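Local coordinates for glutamate receptor IIB (Drosophila melanogaster, PDB 4WXJ), which probably serves as a glutamate-gated ion channel subunit at the fly muscle synapse, its ligand-binding domain being present here with glutamate bound, at residues A[118-123]-A[129-134]; A[183-188]-A[197-202]; A[80-85]-A[95-100]; A[15-18]-A[23-26]; A[37-42]-A[60-65]. All blocks are in the same frame, centred on the assembly; numbering follows the deposited sequence.

Interaction 1 of 5, residues A[118-123]-A[129-134]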
# COMPACT_ATOMS: atom_id res chain seq x y z
N ILE A 118 1.64 4.88 9.65
CA ILE A 118 0.18 4.77 9.62
C ILE A 118 -0.42 5.99 10.30
O ILE A 118 0.15 6.53 11.25
CB ILE A 118 -0.30 3.48 10.32
CG1 ILE A 118 0.24 2.24 9.60
CG2 ILE A 118 -1.83 3.43 10.37
CD1 ILE A 118 0.07 0.95 10.38
N SER A 119 -1.58 6.43 9.81
CA SER A 119 -2.29 7.53 10.45
C SER A 119 -3.78 7.45 10.15
O SER A 119 -4.25 6.46 9.57
CB SER A 119 -1.71 8.87 10.00
OG SER A 119 -2.11 9.91 10.89
N ILE A 120 -4.51 8.49 10.54
CA ILE A 120 -5.96 8.48 10.47
C ILE A 120 -6.47 9.52 9.47
O ILE A 120 -6.23 10.71 9.63
CB ILE A 120 -6.58 8.78 11.86
CG1 ILE A 120 -6.04 7.80 12.91
CG2 ILE A 120 -8.10 8.70 11.79
CD1 ILE A 120 -6.29 8.26 14.34
N LEU A 121 -7.19 9.05 8.45
CA LEU A 121 -7.86 9.94 7.51
C LEU A 121 -9.27 10.21 8.00
O LEU A 121 -10.03 9.27 8.26
CB LEU A 121 -7.89 9.34 6.10
CG LEU A 121 -8.62 10.18 5.04
CD1 LEU A 121 -7.90 11.50 4.81
CD2 LEU A 121 -8.76 9.40 3.74
N SER A 122 -9.62 11.48 8.13
CA SER A 122 -10.91 11.88 8.68
C SER A 122 -11.55 13.02 7.91
O SER A 122 -10.88 13.76 7.19
CB SER A 122 -10.75 12.28 10.15
OG SER A 122 -11.99 12.71 10.69
N TYR A 123 -12.86 13.14 8.06
CA TYR A 123 -13.60 14.28 7.55
C TYR A 123 -13.32 15.46 8.47
O TYR A 123 -13.25 15.30 9.68
CB TYR A 123 -15.10 13.98 7.48
CG TYR A 123 -15.89 14.86 6.55
CD1 TYR A 123 -16.06 14.52 5.22
CD2 TYR A 123 -16.46 16.04 7.00
CE1 TYR A 123 -16.79 15.32 4.36
CE2 TYR A 123 -17.19 16.86 6.15
CZ TYR A 123 -17.35 16.49 4.83
OH TYR A 123 -18.07 17.30 3.98
N GLY A 129 -8.68 13.83 18.21
CA GLY A 129 -7.34 14.35 17.94
C GLY A 129 -6.22 13.33 18.08
O GLY A 129 -5.04 13.69 17.97
N SER A 130 -6.57 12.07 18.30
CA SER A 130 -5.56 11.02 18.43
C SER A 130 -6.17 9.63 18.27
O SER A 130 -7.39 9.48 18.31
CB SER A 130 -4.85 11.11 19.78
OG SER A 130 -5.66 10.56 20.81
N LEU A 131 -5.31 8.64 18.09
CA LEU A 131 -5.75 7.25 17.99
C LEU A 131 -6.40 6.80 19.30
O LEU A 131 -7.42 6.11 19.27
CB LEU A 131 -4.58 6.33 17.65
CG LEU A 131 -4.90 4.84 17.54
CD1 LEU A 131 -5.88 4.58 16.41
CD2 LEU A 131 -3.62 4.04 17.34
N HIS A 132 -5.81 7.18 20.43
CA HIS A 132 -6.37 6.83 21.73
C HIS A 132 -7.79 7.38 21.87
O HIS A 132 -8.68 6.70 22.38
CB HIS A 132 -5.50 7.36 22.87
CG HIS A 132 -6.04 7.08 24.24
ND1 HIS A 132 -5.89 7.94 25.30
CD2 HIS A 132 -6.74 6.01 24.71
CE1 HIS A 132 -6.48 7.43 26.37
NE2 HIS A 132 -6.99 6.26 26.04
N ASP A 133 -7.99 8.61 21.41
CA ASP A 133 -9.30 9.23 21.46
C ASP A 133 -10.28 8.51 20.54
O ASP A 133 -11.44 8.30 20.88
CB ASP A 133 -9.21 10.71 21.09
CG ASP A 133 -8.35 11.51 22.06
OD1 ASP A 133 -8.17 11.05 23.21
OD2 ASP A 133 -7.87 12.59 21.67
N LEU A 134 -9.79 8.12 19.36
CA LEU A 134 -10.62 7.44 18.37
C LEU A 134 -11.14 6.10 18.89
O LEU A 134 -12.32 5.77 18.73
CB LEU A 134 -9.84 7.23 17.07
CG LEU A 134 -10.58 6.53 15.92
CD1 LEU A 134 -11.81 7.32 15.50
CD2 LEU A 134 -9.64 6.33 14.74
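Ile120, midway along strand 118-123, meets the first turn of the helix that begins at Leu131. Ahead of it, Ile118 rests on Thr150 and Tyr153 of helix 149-155, and Ser119 OG is hydrogen-bonded to Gln216. At Ile120, CG1 lies anti to the carbonyl carbon (chi1 -54°) and the chain runs on extended, which carries CD1 to 3.8 Å from Leu131 CA and 4.2 Å from Leu131 CB. Leu134, from the same turn of helix, meets it tip to tip: Leu134 CD2 sits 3.9 Å from Ile120 CD1 and 4.1 Å from Ile120 CG2, so one leucine methyl rests against two of the isoleucine. Leu121 then packs on Met199 and Leu214, while Ser122 OG bonds to Tyr123 O at 3.1 Å. On the helix side Ser130 is the N-cap, its OG accepting from Asp133 N at 3.1 Å with an N-H...O angle of 161°, which closes the turn that bears both leucines. Between the segments the chain passes the engineered Gly-Thr linker that replaces the intervening stretch, which in this family holds the first membrane segments and the pore. Apolar strand-to-helix packing of this kind belongs to lobe 2 of the two-lobed, periplasmic-binding-protein-like clamshell of ionotropic glutamate receptors.

Interaction 2 of 5, residues A[183-188]-A[197-202]; sequences EGVDRV and FLMETT. With GLU (glutamic acid), chain C.
In Phe197, chi1 of -170° sends CG away from the backbone N toward the helix, and chi2 of 53° turns the ring face to Gly184. Val188, two methyls splayed across the direction of the Phe197 side chain, then fits CG2 beside the root of the ring, 3.5 Å from Phe197 CB. Gly184 CA stands almost exactly over the ring centre, 3.6 Å from the Phe197 centroid and 6° off the normal, a CH-pi contact. A CB on Gly184 would run into Phe197 CZ, so the bare CA is what allows the approach. Farther along the strand, Met199 CE meets Val185 CG2 of the helix at 4.4 Å. Cutting Phe197 back to an alanine would probably leave Gly184 CA without the ring face that covers it and open a gap against the helix. At the end of the strand Glu200 extends its carboxylate to the bound glutamate, OE1 lying 2.9 Å from the ligand N and OE2 3.1 Å from it, the latter bond weak. Tyr226 OH and Thr98 OG1 also bond to that carboxylate. Apolar packing thus ties the helix to a strand whose last residue is likely to balance the charge of the ligand ammonium.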
# COMPACT_ATOMS: atom_id res chain seq x y z
N GLU A 183 -11.99 3.02 -1.89
CA GLU A 183 -13.25 2.83 -1.18
C GLU A 183 -13.17 3.44 0.22
O GLU A 183 -14.15 3.98 0.72
CB GLU A 183 -13.59 1.34 -1.08
CG GLU A 183 -14.96 1.06 -0.45
CD GLU A 183 -15.18 -0.41 -0.13
OE1 GLU A 183 -14.50 -1.26 -0.73
OE2 GLU A 183 -16.03 -0.70 0.74
N GLY A 184 -12.00 3.33 0.85
CA GLY A 184 -11.79 3.91 2.16
C GLY A 184 -11.99 5.41 2.15
O GLY A 184 -12.74 5.96 2.96
N VAL A 185 -11.31 6.08 1.23
CA VAL A 185 -11.43 7.53 1.08
C VAL A 185 -12.85 7.94 0.69
O VAL A 185 -13.39 8.91 1.22
CB VAL A 185 -10.44 8.06 0.02
CG1 VAL A 185 -10.64 9.56 -0.23
CG2 VAL A 185 -9.01 7.79 0.46
N ASP A 186 -13.45 7.19 -0.23
CA ASP A 186 -14.83 7.45 -0.64
C ASP A 186 -15.78 7.35 0.55
O ASP A 186 -16.73 8.11 0.66
CB ASP A 186 -15.27 6.48 -1.74
CG ASP A 186 -14.52 6.67 -3.04
OD1 ASP A 186 -13.79 7.68 -3.18
OD2 ASP A 186 -14.66 5.81 -3.93
N ARG A 187 -15.51 6.40 1.44
CA ARG A 187 -16.38 6.18 2.59
C ARG A 187 -16.27 7.30 3.62
O ARG A 187 -17.26 7.67 4.24
CB ARG A 187 -16.06 4.83 3.24
CG ARG A 187 -17.04 4.45 4.33
CD ARG A 187 -16.86 3.01 4.77
NE ARG A 187 -17.70 2.68 5.92
CZ ARG A 187 -17.73 1.49 6.52
NH1 ARG A 187 -16.96 0.50 6.08
NH2 ARG A 187 -18.53 1.30 7.55
N VAL A 188 -15.07 7.85 3.80
CA VAL A 188 -14.88 8.97 4.71
C VAL A 188 -15.61 10.20 4.19
O VAL A 188 -16.25 10.93 4.96
CB VAL A 188 -13.39 9.30 4.91
CG1 VAL A 188 -13.22 10.57 5.75
CG2 VAL A 188 -12.66 8.14 5.57
N PHE A 197 -10.72 6.61 8.43
CA PHE A 197 -10.02 5.56 7.71
C PHE A 197 -8.56 5.49 8.15
O PHE A 197 -7.81 6.46 8.03
CB PHE A 197 -10.11 5.81 6.20
CG PHE A 197 -9.62 4.66 5.36
CD1 PHE A 197 -10.11 3.38 5.54
CD2 PHE A 197 -8.68 4.87 4.36
CE1 PHE A 197 -9.67 2.33 4.77
CE2 PHE A 197 -8.23 3.83 3.58
CZ PHE A 197 -8.72 2.55 3.78
N LEU A 198 -8.18 4.34 8.69
CA LEU A 198 -6.81 4.09 9.10
C LEU A 198 -6.01 3.59 7.91
O LEU A 198 -6.34 2.56 7.31
CB LEU A 198 -6.77 3.09 10.26
CG LEU A 198 -7.23 3.65 11.60
CD1 LEU A 198 -8.03 2.62 12.36
CD2 LEU A 198 -6.04 4.12 12.42
N MET A 199 -4.96 4.33 7.55
CA MET A 199 -4.22 4.05 6.32
C MET A 199 -2.77 4.50 6.44
O MET A 199 -2.38 5.15 7.41
CB MET A 199 -4.89 4.76 5.14
CG MET A 199 -4.88 6.27 5.25
SD MET A 199 -5.96 7.08 4.04
CE MET A 199 -5.28 6.48 2.50
N GLU A 200 -1.99 4.16 5.42
CA GLU A 200 -0.58 4.49 5.40
C GLU A 200 -0.38 5.95 5.02
O GLU A 200 -1.12 6.49 4.20
CB GLU A 200 0.15 3.55 4.44
CG GLU A 200 0.18 2.11 4.95
CD GLU A 200 0.66 1.11 3.92
OE1 GLU A 200 0.64 1.43 2.71
OE2 GLU A 200 1.06 -0.00 4.32
N THR A 201 0.62 6.58 5.63
CA THR A 201 0.82 8.02 5.52
C THR A 201 1.09 8.47 4.09
O THR A 201 0.71 9.58 3.70
CB THR A 201 1.99 8.48 6.41
OG1 THR A 201 3.14 7.67 6.14
CG2 THR A 201 1.62 8.34 7.87
N THR A 202 1.73 7.61 3.31
CA THR A 202 1.97 7.89 1.90
C THR A 202 0.65 8.10 1.16
O THR A 202 0.43 9.15 0.54
CB THR A 202 2.73 6.73 1.23
OG1 THR A 202 2.11 5.49 1.57
CG2 THR A 202 4.17 6.72 1.69
N GLU C . 0.41 -1.20 1.58
CA GLU C . -0.59 -2.05 2.28
C GLU C . -0.33 -3.52 1.99
O GLU C . 0.70 -3.87 1.39
CB GLU C . -2.00 -1.66 1.84
CG GLU C . -2.49 -0.34 2.40
CD GLU C . -3.01 -0.43 3.83
OE1 GLU C . -3.26 0.63 4.44
OE2 GLU C . -3.17 -1.56 4.35
OXT GLU C . -1.12 -4.40 2.33

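Interaction 3 of 5, residues A[80-85]-A[95-100]. With GLU (glutamic acid), chain C.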
# COMPACT_ATOMS: atom_id res chain seq x y z
N GLY A 80 -3.84 -12.01 -4.75
CA GLY A 80 -3.18 -10.79 -5.17
C GLY A 80 -1.78 -10.99 -5.74
O GLY A 80 -1.46 -12.04 -6.29
N ILE A 81 -0.95 -9.96 -5.58
CA ILE A 81 0.40 -9.97 -6.12
C ILE A 81 1.24 -11.08 -5.51
O ILE A 81 2.03 -11.72 -6.20
CB ILE A 81 1.11 -8.61 -5.87
CG1 ILE A 81 0.33 -7.48 -6.56
CG2 ILE A 81 2.55 -8.66 -6.37
CD1 ILE A 81 0.83 -6.09 -6.23
N ILE A 82 1.08 -11.30 -4.21
CA ILE A 82 1.84 -12.32 -3.50
C ILE A 82 1.59 -13.71 -4.10
O ILE A 82 2.52 -14.51 -4.24
CB ILE A 82 1.50 -12.35 -2.00
CG1 ILE A 82 1.76 -10.98 -1.36
CG2 ILE A 82 2.30 -13.43 -1.28
CD1 ILE A 82 3.21 -10.52 -1.42
N ARG A 83 0.34 -13.98 -4.46
CA ARG A 83 -0.02 -15.28 -5.04
C ARG A 83 0.70 -15.52 -6.37
O ARG A 83 1.21 -16.62 -6.61
CB ARG A 83 -1.53 -15.38 -5.24
CG ARG A 83 -2.00 -16.70 -5.86
CD ARG A 83 -1.59 -17.90 -5.02
NE ARG A 83 -2.05 -19.16 -5.60
CZ ARG A 83 -3.27 -19.68 -5.43
NH1 ARG A 83 -4.17 -19.04 -4.70
NH2 ARG A 83 -3.58 -20.83 -6.00
N GLN A 84 0.74 -14.50 -7.22
CA GLN A 84 1.38 -14.62 -8.53
C GLN A 84 2.87 -14.92 -8.40
O GLN A 84 3.45 -15.58 -9.27
CB GLN A 84 1.18 -13.34 -9.34
CG GLN A 84 -0.27 -13.02 -9.63
CD GLN A 84 -0.98 -14.14 -10.36
OE1 GLN A 84 -0.52 -14.60 -11.41
NE2 GLN A 84 -2.09 -14.60 -9.81
N LEU A 85 3.48 -14.44 -7.33
CA LEU A 85 4.90 -14.68 -7.08
C LEU A 85 5.13 -16.10 -6.56
O LEU A 85 6.09 -16.77 -6.96
CB LEU A 85 5.45 -13.65 -6.10
CG LEU A 85 5.68 -12.26 -6.69
CD1 LEU A 85 5.71 -11.21 -5.60
CD2 LEU A 85 6.98 -12.24 -7.48
N CYS A 95 4.10 -2.29 -5.92
CA CYS A 95 3.10 -1.23 -5.74
C CYS A 95 3.41 -0.64 -4.37
O CYS A 95 4.55 -0.71 -3.92
CB CYS A 95 1.66 -1.74 -5.82
SG CYS A 95 1.23 -2.96 -4.56
N ASP A 96 2.41 -0.08 -3.70
CA ASP A 96 2.55 0.21 -2.28
C ASP A 96 2.46 -1.11 -1.52
O ASP A 96 1.50 -1.36 -0.79
CB ASP A 96 1.48 1.19 -1.78
CG ASP A 96 0.08 0.82 -2.22
OD1 ASP A 96 -0.08 0.27 -3.33
OD2 ASP A 96 -0.86 1.07 -1.44
N LEU A 97 3.47 -1.95 -1.72
CA LEU A 97 3.47 -3.30 -1.17
C LEU A 97 4.27 -3.32 0.13
O LEU A 97 5.50 -3.29 0.12
CB LEU A 97 4.05 -4.28 -2.18
CG LEU A 97 3.89 -5.78 -1.89
CD1 LEU A 97 2.42 -6.18 -1.85
CD2 LEU A 97 4.64 -6.59 -2.94
N THR A 98 3.55 -3.35 1.24
CA THR A 98 4.17 -3.27 2.56
C THR A 98 4.76 -4.60 2.98
O THR A 98 4.14 -5.65 2.81
CB THR A 98 3.16 -2.81 3.61
OG1 THR A 98 2.56 -1.57 3.19
CG2 THR A 98 3.83 -2.62 4.97
N ILE A 99 5.95 -4.55 3.56
CA ILE A 99 6.61 -5.75 4.05
C ILE A 99 5.98 -6.20 5.37
O ILE A 99 5.99 -5.46 6.35
CB ILE A 99 8.12 -5.52 4.25
CG1 ILE A 99 8.77 -5.12 2.92
CG2 ILE A 99 8.80 -6.78 4.81
CD1 ILE A 99 10.22 -4.70 3.02
N THR A 100 5.43 -7.41 5.37
CA THR A 100 4.85 -8.00 6.57
C THR A 100 5.47 -9.36 6.83
O THR A 100 6.04 -9.99 5.94
CB THR A 100 3.32 -8.17 6.44
OG1 THR A 100 3.02 -9.18 5.48
CG2 THR A 100 2.66 -6.85 6.03
N GLU C . 0.41 -1.20 1.58
CA GLU C . -0.59 -2.05 2.28
C GLU C . -0.33 -3.52 1.99
O GLU C . 0.70 -3.87 1.39
CB GLU C . -2.00 -1.66 1.84
CG GLU C . -2.49 -0.34 2.40
CD GLU C . -3.01 -0.43 3.83
OE1 GLU C . -3.26 0.63 4.44
OE2 GLU C . -3.17 -1.56 4.35
OXT GLU C . -1.12 -4.40 2.33
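Ile81 and Ile82, consecutive residues of the helix, meet the binding-site loop 95-100 with two differently folded side chains. Ile81 is extended (chi2 172°), which sends CD1 to 3.6 Å from Cys95 SG; the sulfur itself takes the crowded position between its backbone N and carbonyl carbon. Ile82 has the same first torsion but folds back at the second (chi2 -62°), and its CD1 comes only to 4.4 Å from Leu97 CD1, a looser touch between the tip of the isoleucine's longer arm and one methyl of the leucine fork. Both contacts are wholly apolar and buried, and they press on the loop from a direction roughly at right angles to that of the bound glutamate. Asp96 is the centre of an inverse gamma turn, closed by a weak bond from Leu97 N to Cys95 O. The turn directs Asp96 O to the ligand ammonium, 2.6 Å from the ligand N. Thr98 holds the ligand twice: its OG1 accepts from the ligand N at 2.7 Å, and its backbone N donates to the ligand O at 2.9 Å, nearly straight at 167°. Thr98 O receives Arg103 NH1, so the loop helps to position another residue of the pocket. Asp96 OD2, for its part, is fixed by Tyr68 OH and Asn203 ND2. Beyond the two segments, Leu97 packs on Phe109 of strand 108-123 and Ala229 of strand 214-230, and Thr98 on Ala149 at the start of helix 149-155, while Thr100 caps helix 101-104, placing the loop between helix 80-86 and the long strands that link the lobes.

Interaction 4 of 5, residues A[15-18]-A[23-26]; sequences TRVG and SWRE
Ser23 and Trp24 are the two residues of segment 23-26 that meet Val17, at the place where the chain returns after a four-residue loop. Ser23 comes first, with backbone rather than hydroxyl: its CA is 4.4 Å from Val17 CG1, and the CA atoms of the two residues are 5.1 Å apart. Backbone bonding to Glu40 seats Ser23 in the short antiparallel sheet 23-24 with 39-40, and the backbone of Arg25 continues the pairing to Arg38. Trp24 follows and makes the closer side-chain approach. Its CG is anti to the carbonyl carbon (chi1 -66°), and the indole swings back so that its five-membered ring comes near Val17, with NE1 3.6 Å and CD1 4.0 Å from Val17 CG2. The two side chains cross at about a right angle, and the methyl meets the ring obliquely. Val17, Phe39 and Arg38 each cover part of an indole that lies largely on the surface, Phe39 standing edge-to-face with it. On the opposing loop, Val17 N donates to Asn66 OD1, while Arg16 beside it bonds Asn66 O through NE. Polar fixing of the valine loop thus comes in part from Asn66. Both valine methyls take part in the meeting itself, CG1 on the Ser23 backbone and CG2 beside indole NE1 and CD1, so the contact is van der Waals packing, in which a methyl offers the indole N-H no acceptor.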
# COMPACT_ATOMS: atom_id res chain seq x y z
N THR A 15 1.39 -6.34 -10.59
CA THR A 15 1.03 -5.13 -9.86
C THR A 15 -0.48 -5.07 -9.69
O THR A 15 -1.19 -6.03 -10.00
CB THR A 15 1.52 -3.86 -10.59
OG1 THR A 15 1.21 -2.70 -9.81
CG2 THR A 15 0.88 -3.73 -11.97
N ARG A 16 -0.97 -3.94 -9.18
CA ARG A 16 -2.40 -3.72 -9.02
C ARG A 16 -2.73 -2.28 -9.38
O ARG A 16 -1.88 -1.40 -9.27
CB ARG A 16 -2.85 -4.03 -7.59
CG ARG A 16 -2.29 -3.08 -6.54
CD ARG A 16 -2.75 -3.45 -5.13
NE ARG A 16 -4.21 -3.45 -5.01
CZ ARG A 16 -4.95 -2.37 -4.79
NH1 ARG A 16 -4.38 -1.18 -4.67
NH2 ARG A 16 -6.27 -2.48 -4.69
N VAL A 17 -3.96 -2.05 -9.82
CA VAL A 17 -4.39 -0.72 -10.20
C VAL A 17 -4.71 0.11 -8.97
O VAL A 17 -5.59 -0.25 -8.18
CB VAL A 17 -5.61 -0.77 -11.14
CG1 VAL A 17 -6.13 0.63 -11.44
CG2 VAL A 17 -5.25 -1.49 -12.43
N GLY A 18 -4.00 1.22 -8.81
CA GLY A 18 -4.19 2.09 -7.67
C GLY A 18 -3.23 3.26 -7.73
O GLY A 18 -2.01 3.07 -7.69
N SER A 23 -1.63 2.88 -12.79
CA SER A 23 -2.98 3.10 -13.31
C SER A 23 -2.98 3.17 -14.83
O SER A 23 -1.94 3.31 -15.47
CB SER A 23 -3.58 4.38 -12.73
OG SER A 23 -2.80 5.51 -13.09
N TRP A 24 -4.17 3.07 -15.41
CA TRP A 24 -4.34 3.11 -16.85
C TRP A 24 -4.22 4.53 -17.37
O TRP A 24 -4.94 5.43 -16.92
CB TRP A 24 -5.68 2.51 -17.25
CG TRP A 24 -5.79 1.05 -16.95
CD1 TRP A 24 -6.18 0.48 -15.77
CD2 TRP A 24 -5.50 -0.04 -17.84
NE1 TRP A 24 -6.15 -0.89 -15.87
CE2 TRP A 24 -5.74 -1.23 -17.13
CE3 TRP A 24 -5.06 -0.11 -19.16
CZ2 TRP A 24 -5.55 -2.49 -17.70
CZ3 TRP A 24 -4.87 -1.36 -19.73
CH2 TRP A 24 -5.12 -2.53 -19.00
N ARG A 25 -3.32 4.74 -18.32
CA ARG A 25 -3.16 6.05 -18.94
C ARG A 25 -4.41 6.42 -19.73
O ARG A 25 -5.01 5.58 -20.40
CB ARG A 25 -1.94 6.07 -19.86
CG ARG A 25 -0.62 6.19 -19.14
CD ARG A 25 0.54 6.18 -20.13
NE ARG A 25 0.52 7.35 -21.01
CZ ARG A 25 1.28 7.48 -22.09
NH1 ARG A 25 2.13 6.52 -22.44
NH2 ARG A 25 1.19 8.58 -22.83
N GLU A 26 -4.79 7.69 -19.63
CA GLU A 26 -5.84 8.24 -20.48
C GLU A 26 -5.38 8.22 -21.93
O GLU A 26 -4.29 8.71 -22.25
CB GLU A 26 -6.18 9.67 -20.02
CG GLU A 26 -6.89 10.54 -21.05
CD GLU A 26 -6.81 12.02 -20.69
OE1 GLU A 26 -6.47 12.84 -21.57
OE2 GLU A 26 -7.09 12.36 -19.52

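Interaction 5 of 5, residues A[37-42]-A[60-65]; sequences ERFEGY and FEPVRD
The CA atoms of Phe39 and Phe60 lie 8.4 Å apart, a separation filled by side chains, not by strand pairing. Segment 37-42 leaves a 3-10 turn, runs as strand through Phe39 and Glu40, then passes Gly41, the helix N-cap, and enters helix 42-54 at Tyr42; at the backbone angles of Gly41 a CB would jam against Glu40 O. Segment 60-65 continues strand 57-62 and runs on into a loop. Phe39 has CG anti to the carbonyl carbon (chi1 -47°), which sends the ring across, its CD2 and CE2 each 3.9 Å from Phe60 CB. The two phenylalanines slide past each other in opposite directions. The far end of the ring goes on to Pro62, with Phe39 CZ 4.1 Å from Pro62 CD. Arg38 folds over the Phe39 ring, its CB above the centre of one face; Phe39 CZ in turn lies over the guanidinium, 3.6 Å above its plane and offset toward the rim. Arg38 NE is bonded to Gly35 O. Phe22 touches both phenylalanines and Pro62, joining them in an aromatic cluster in lobe 1. Helix 42-54 joins parallel neighbours 10-15 and 57-62 in a beta-alpha-beta crossover, with the short antiparallel pair 23-24 and 39-40 inserted before the helix.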
# COMPACT_ATOMS: atom_id res chain seq x y z
N GLU A 37 3.27 0.67 -22.20
CA GLU A 37 2.93 2.06 -22.49
C GLU A 37 1.49 2.39 -22.10
O GLU A 37 1.09 3.55 -22.08
CB GLU A 37 3.17 2.36 -23.98
CG GLU A 37 2.91 3.81 -24.39
CD GLU A 37 3.45 4.14 -25.77
OE1 GLU A 37 4.07 3.27 -26.40
OE2 GLU A 37 3.23 5.29 -26.22
N ARG A 38 0.70 1.37 -21.76
CA ARG A 38 -0.68 1.57 -21.32
C ARG A 38 -0.77 2.19 -19.93
O ARG A 38 -1.82 2.71 -19.54
CB ARG A 38 -1.44 0.25 -21.31
CG ARG A 38 -1.75 -0.32 -22.68
CD ARG A 38 -2.27 -1.74 -22.56
NE ARG A 38 -1.25 -2.65 -22.05
CZ ARG A 38 -1.48 -3.91 -21.69
NH1 ARG A 38 -2.70 -4.42 -21.77
NH2 ARG A 38 -0.48 -4.66 -21.25
N PHE A 39 0.33 2.14 -19.18
CA PHE A 39 0.30 2.43 -17.75
C PHE A 39 1.20 3.59 -17.34
O PHE A 39 2.13 3.96 -18.06
CB PHE A 39 0.71 1.18 -16.97
CG PHE A 39 0.01 -0.07 -17.42
CD1 PHE A 39 -1.35 -0.23 -17.22
CD2 PHE A 39 0.72 -1.09 -18.04
CE1 PHE A 39 -1.99 -1.38 -17.63
CE2 PHE A 39 0.08 -2.24 -18.45
CZ PHE A 39 -1.27 -2.39 -18.25
N GLU A 40 0.92 4.13 -16.16
CA GLU A 40 1.71 5.22 -15.59
C GLU A 40 1.64 5.16 -14.07
O GLU A 40 0.78 4.49 -13.50
CB GLU A 40 1.22 6.57 -16.09
CG GLU A 40 -0.18 6.94 -15.63
CD GLU A 40 -0.65 8.27 -16.18
OE1 GLU A 40 0.15 8.94 -16.88
OE2 GLU A 40 -1.81 8.65 -15.92
N GLY A 41 2.55 5.88 -13.41
CA GLY A 41 2.57 5.96 -11.96
C GLY A 41 3.95 5.79 -11.38
O GLY A 41 4.91 5.49 -12.10
N TYR A 42 4.05 5.99 -10.07
CA TYR A 42 5.30 5.87 -9.34
C TYR A 42 5.99 4.54 -9.61
O TYR A 42 7.19 4.50 -9.88
CB TYR A 42 5.04 6.02 -7.83
CG TYR A 42 6.27 5.83 -6.97
CD1 TYR A 42 6.71 4.55 -6.62
CD2 TYR A 42 6.99 6.92 -6.50
CE1 TYR A 42 7.83 4.38 -5.84
CE2 TYR A 42 8.11 6.75 -5.72
CZ TYR A 42 8.53 5.48 -5.39
OH TYR A 42 9.64 5.30 -4.61
N PHE A 60 4.44 -5.53 -17.66
CA PHE A 60 3.48 -5.31 -16.59
C PHE A 60 2.25 -6.18 -16.78
O PHE A 60 1.63 -6.18 -17.84
CB PHE A 60 3.06 -3.84 -16.54
CG PHE A 60 4.05 -2.94 -15.86
CD1 PHE A 60 4.19 -2.95 -14.48
CD2 PHE A 60 4.85 -2.09 -16.60
CE1 PHE A 60 5.11 -2.13 -13.86
CE2 PHE A 60 5.77 -1.26 -15.98
CZ PHE A 60 5.89 -1.28 -14.61
N GLU A 61 1.91 -6.93 -15.73
CA GLU A 61 0.68 -7.73 -15.71
C GLU A 61 -0.09 -7.47 -14.42
O GLU A 61 0.14 -8.13 -13.41
CB GLU A 61 1.00 -9.22 -15.84
CG GLU A 61 1.59 -9.62 -17.18
CD GLU A 61 1.57 -11.12 -17.41
OE1 GLU A 61 1.19 -11.86 -16.48
OE2 GLU A 61 1.94 -11.55 -18.52
N PRO A 62 -1.00 -6.48 -14.44
CA PRO A 62 -1.82 -6.24 -13.25
C PRO A 62 -2.66 -7.46 -12.88
O PRO A 62 -3.33 -8.03 -13.74
CB PRO A 62 -2.70 -5.05 -13.66
CG PRO A 62 -2.64 -4.99 -15.14
CD PRO A 62 -1.29 -5.50 -15.51
N VAL A 63 -2.61 -7.86 -11.61
CA VAL A 63 -3.27 -9.08 -11.16
C VAL A 63 -4.79 -9.00 -11.33
O VAL A 63 -5.39 -7.93 -11.20
CB VAL A 63 -2.94 -9.38 -9.68
CG1 VAL A 63 -1.45 -9.59 -9.51
CG2 VAL A 63 -3.44 -8.27 -8.77
N ARG A 64 -5.39 -10.15 -11.62
CA ARG A 64 -6.81 -10.23 -11.95
C ARG A 64 -7.72 -9.72 -10.83
O ARG A 64 -8.62 -8.93 -11.07
CB ARG A 64 -7.18 -11.67 -12.31
CG ARG A 64 -8.57 -11.84 -12.91
CD ARG A 64 -8.76 -13.24 -13.48
NE ARG A 64 -10.04 -13.40 -14.14
CZ ARG A 64 -10.39 -14.47 -14.85
NH1 ARG A 64 -9.55 -15.49 -14.99
NH2 ARG A 64 -11.59 -14.53 -15.42
N ASP A 65 -7.47 -10.19 -9.61
CA ASP A 65 -8.30 -9.80 -8.47
C ASP A 65 -7.97 -8.40 -7.94
O ASP A 65 -8.67 -7.87 -7.09
CB ASP A 65 -8.17 -10.83 -7.33
CG ASP A 65 -6.73 -11.06 -6.90
OD1 ASP A 65 -5.85 -10.24 -7.25
OD2 ASP A 65 -6.48 -12.06 -6.19

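How the interactions relate
From the N terminus the contacts come in the order 4, 5, 3, 1, 2, each closing before the next opens, so none crosses another. Interaction 4 closes a four-residue loop; interaction 5 spans helix 42-54. The two are joined through the sheet of strands 23-24 and 39-40 and by Thr15 O to Val63 N. Interaction 3, spanning strand 92-93, touches both: Gly80 N meets Asp65 OD2, and Ile81 packs on Thr15. These three lie in lobe 1. Interactions 1 and 2 close short loops in lobe 2 and share neighbouring strands 108-123 and 195-200. Interactions 3 and 2 meet at the ligand ammonium, bringing the lobes together.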